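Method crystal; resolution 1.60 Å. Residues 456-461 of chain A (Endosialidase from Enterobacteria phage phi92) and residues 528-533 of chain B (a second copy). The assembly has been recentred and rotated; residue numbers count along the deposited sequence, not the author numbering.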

# COMPACT_ATOMS: atom_id res chain seq x y z
N PHE A 456 -9.36 31.72 16.44
CA PHE A 456 -8.91 30.58 17.23
C PHE A 456 -7.89 29.77 16.43
O PHE A 456 -8.19 29.31 15.34
CB PHE A 456 -10.11 29.66 17.52
CG PHE A 456 -11.19 30.29 18.37
CD1 PHE A 456 -11.15 30.16 19.76
CD2 PHE A 456 -12.29 30.92 17.78
CE1 PHE A 456 -12.15 30.70 20.57
CE2 PHE A 456 -13.30 31.47 18.57
CZ PHE A 456 -13.24 31.35 19.95
N ASN A 457 -6.70 29.60 16.99
CA ASN A 457 -5.71 28.65 16.45
C ASN A 457 -6.17 27.25 16.85
O ASN A 457 -6.14 26.89 18.05
CB ASN A 457 -4.33 29.00 17.05
CG ASN A 457 -3.21 28.08 16.59
OD1 ASN A 457 -3.29 27.34 15.56
ND2 ASN A 457 -2.16 28.07 17.38
N ILE A 458 -6.64 26.48 15.86
CA ILE A 458 -7.29 25.18 16.11
C ILE A 458 -6.39 23.96 15.79
O ILE A 458 -6.68 22.84 16.23
CB ILE A 458 -8.58 25.06 15.29
CG1 ILE A 458 -8.36 25.49 13.82
CG2 ILE A 458 -9.64 25.98 15.91
CD1 ILE A 458 -9.48 24.97 12.88
N THR A 459 -5.34 24.19 15.00
CA THR A 459 -4.38 23.12 14.65
C THR A 459 -3.14 23.79 14.07
O THR A 459 -3.23 24.93 13.61
CB THR A 459 -4.98 22.09 13.63
OG1 THR A 459 -3.95 21.18 13.22
CG2 THR A 459 -5.50 22.80 12.37
N ASP A 460 -1.98 23.12 14.15
CA ASP A 460 -0.75 23.64 13.55
C ASP A 460 -0.23 22.63 12.53
O ASP A 460 -0.17 21.40 12.82
CB ASP A 460 0.37 23.78 14.60
CG ASP A 460 0.20 24.97 15.55
OD1 ASP A 460 -0.74 25.78 15.38
OD2 ASP A 460 1.05 25.11 16.47
N GLN A 461 0.23 23.15 11.41
CA GLN A 461 0.78 22.38 10.29
C GLN A 461 2.30 22.50 10.29
O GLN A 461 2.88 23.13 11.19
CB GLN A 461 0.21 22.95 8.98
CG GLN A 461 -1.17 22.35 8.67
CD GLN A 461 -2.14 22.45 9.84
OE1 GLN A 461 -2.64 23.55 10.18
NE2 GLN A 461 -2.44 21.29 10.47
N ASP B 528 3.74 24.34 24.57
CA ASP B 528 3.11 25.65 24.56
C ASP B 528 2.66 26.00 23.14
O ASP B 528 3.03 27.04 22.56
CB ASP B 528 4.06 26.70 25.14
CG ASP B 528 5.37 26.78 24.39
OD1 ASP B 528 5.78 25.81 23.71
OD2 ASP B 528 6.03 27.83 24.49
N PHE B 529 1.86 25.11 22.58
CA PHE B 529 1.35 25.24 21.21
C PHE B 529 0.10 24.41 21.09
O PHE B 529 -0.12 23.50 21.89
CB PHE B 529 2.39 24.76 20.16
CG PHE B 529 3.05 23.44 20.50
CD1 PHE B 529 2.44 22.24 20.21
CD2 PHE B 529 4.32 23.42 21.09
CE1 PHE B 529 3.04 21.00 20.53
CE2 PHE B 529 4.97 22.17 21.39
CZ PHE B 529 4.30 20.96 21.12
N VAL B 530 -0.72 24.70 20.09
CA VAL B 530 -1.90 23.91 19.83
C VAL B 530 -1.50 22.64 19.11
O VAL B 530 -0.46 22.60 18.44
CB VAL B 530 -2.84 24.78 18.95
CG1 VAL B 530 -4.00 23.98 18.35
CG2 VAL B 530 -3.32 25.97 19.79
N SER B 531 -2.29 21.58 19.27
CA SER B 531 -1.92 20.27 18.77
C SER B 531 -1.51 20.23 17.31
O SER B 531 -2.19 20.80 16.43
CB SER B 531 -3.08 19.32 18.96
OG SER B 531 -2.78 18.02 18.47
N ARG B 532 -0.42 19.49 17.05
CA ARG B 532 0.04 19.22 15.69
C ARG B 532 -0.45 17.83 15.26
O ARG B 532 -0.10 17.36 14.17
CB ARG B 532 1.59 19.27 15.59
CG ARG B 532 2.26 20.67 15.53
CD ARG B 532 2.26 21.35 16.87
NE ARG B 532 2.77 22.74 16.87
CZ ARG B 532 4.01 23.10 17.20
NH1 ARG B 532 4.92 22.17 17.49
NH2 ARG B 532 4.35 24.39 17.22
N ASP B 533 -1.19 17.13 16.11
CA ASP B 533 -1.48 15.73 15.77
C ASP B 533 -2.61 15.57 14.76
O ASP B 533 -3.53 16.41 14.68
CB ASP B 533 -1.81 14.96 17.04
CG ASP B 533 -0.63 14.94 18.01
OD1 ASP B 533 0.50 14.69 17.56
OD2 ASP B 533 -0.83 15.19 19.21
O HOH W 1 -4.08 19.09 15.07
O HOH W 2 0.07 26.84 18.25
O HOH W 3 3.10 27.02 15.96
O HOH W 4 0.36 18.94 11.96

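The contact between the two copies brings a strand of chain A, residues 456-460, against a stretch of chain B that has no regular secondary structure. The backbones come closest where Asp A460 faces Arg B532, with their CA atoms 5.0 Å apart, and at Thr A459 and Ser B531, where the CA atoms are 5.6 Å apart. Together the two stretches bury 318 Å², and Val B530, Asp A460 and Arg B532 account for most of it.

A single direct hydrogen bond joins the two main chains: Asp A460 N donates to Ser B531 O over 3.3 Å. The bond is long, but its angle of 157° is close to linear. The same carbonyl also lies 3.7 Å from Thr A459 CA, measured from Ser B531 O, so it sits against the strand backbone just ahead of the amide it accepts from.

Asp A460 is the polar centre of the contact. Its CA-to-CB bond points toward chain B, and its carboxylate meets Arg B532 in a salt bridge, with Asp A460 OD2 3.0 Å from Arg B532 NE. The arginine starts sideways to chain A, but its end comes nearer, presenting the edge of the guanidinium so that Asp A460 OD2 lies near the guanidinium plane. The N-H of NE therefore points almost straight at the oxygen, at 167°. A second bond to this oxygen, from Arg B532 NH2 to Asp A460 OD2 at 3.5 Å, is weak, its angle having fallen to 135°. The pairing thus rests mainly on NE and joins opposite charges at a largely buried carboxylate.

Water completes the coordination of that oxygen. Water 2 donates to Asp A460 OD2 (2.7 Å) and accepts from Val B530 N (2.9 Å), linking the carboxylate to a backbone amide that the direct contacts leave free. Water 3 donates to Asp A460 OD2 (2.8 Å) and accepts from Arg B532 NH2 (3.2 Å), reinforcing the salt bridge where the direct bond is weak.

Val B530 supplies the apolar part of the contact. Its side chain, in the t rotamer, points toward chain A and packs against the strand backbone: Val B530 CG1 lies 3.5 Å from Ile A458 C and 3.6 Å from Thr A459 N. The other methyl reaches the side chain of Asn A457, which also points toward chain B. The isoleucine side chain turns away, so at Ile A458 the valine meets main chain and not another aliphatic group.

Beyond the direct contacts, two more waters tie the stretches together. Water 1 accepts from Thr A459 OG1 (2.8 Å) and donates to Ser B531 O (2.9 Å) and Asp B533 O (2.8 Å); the threonine hydroxyl in turn accepts from Gln A461, with NE2 3.1 Å from Thr A459 OG1. Water 4 donates to two carbonyls, Asp A460 O at 2.7 Å and Arg B532 O at 2.8 Å, and so bridges acceptors that could not bond to each other.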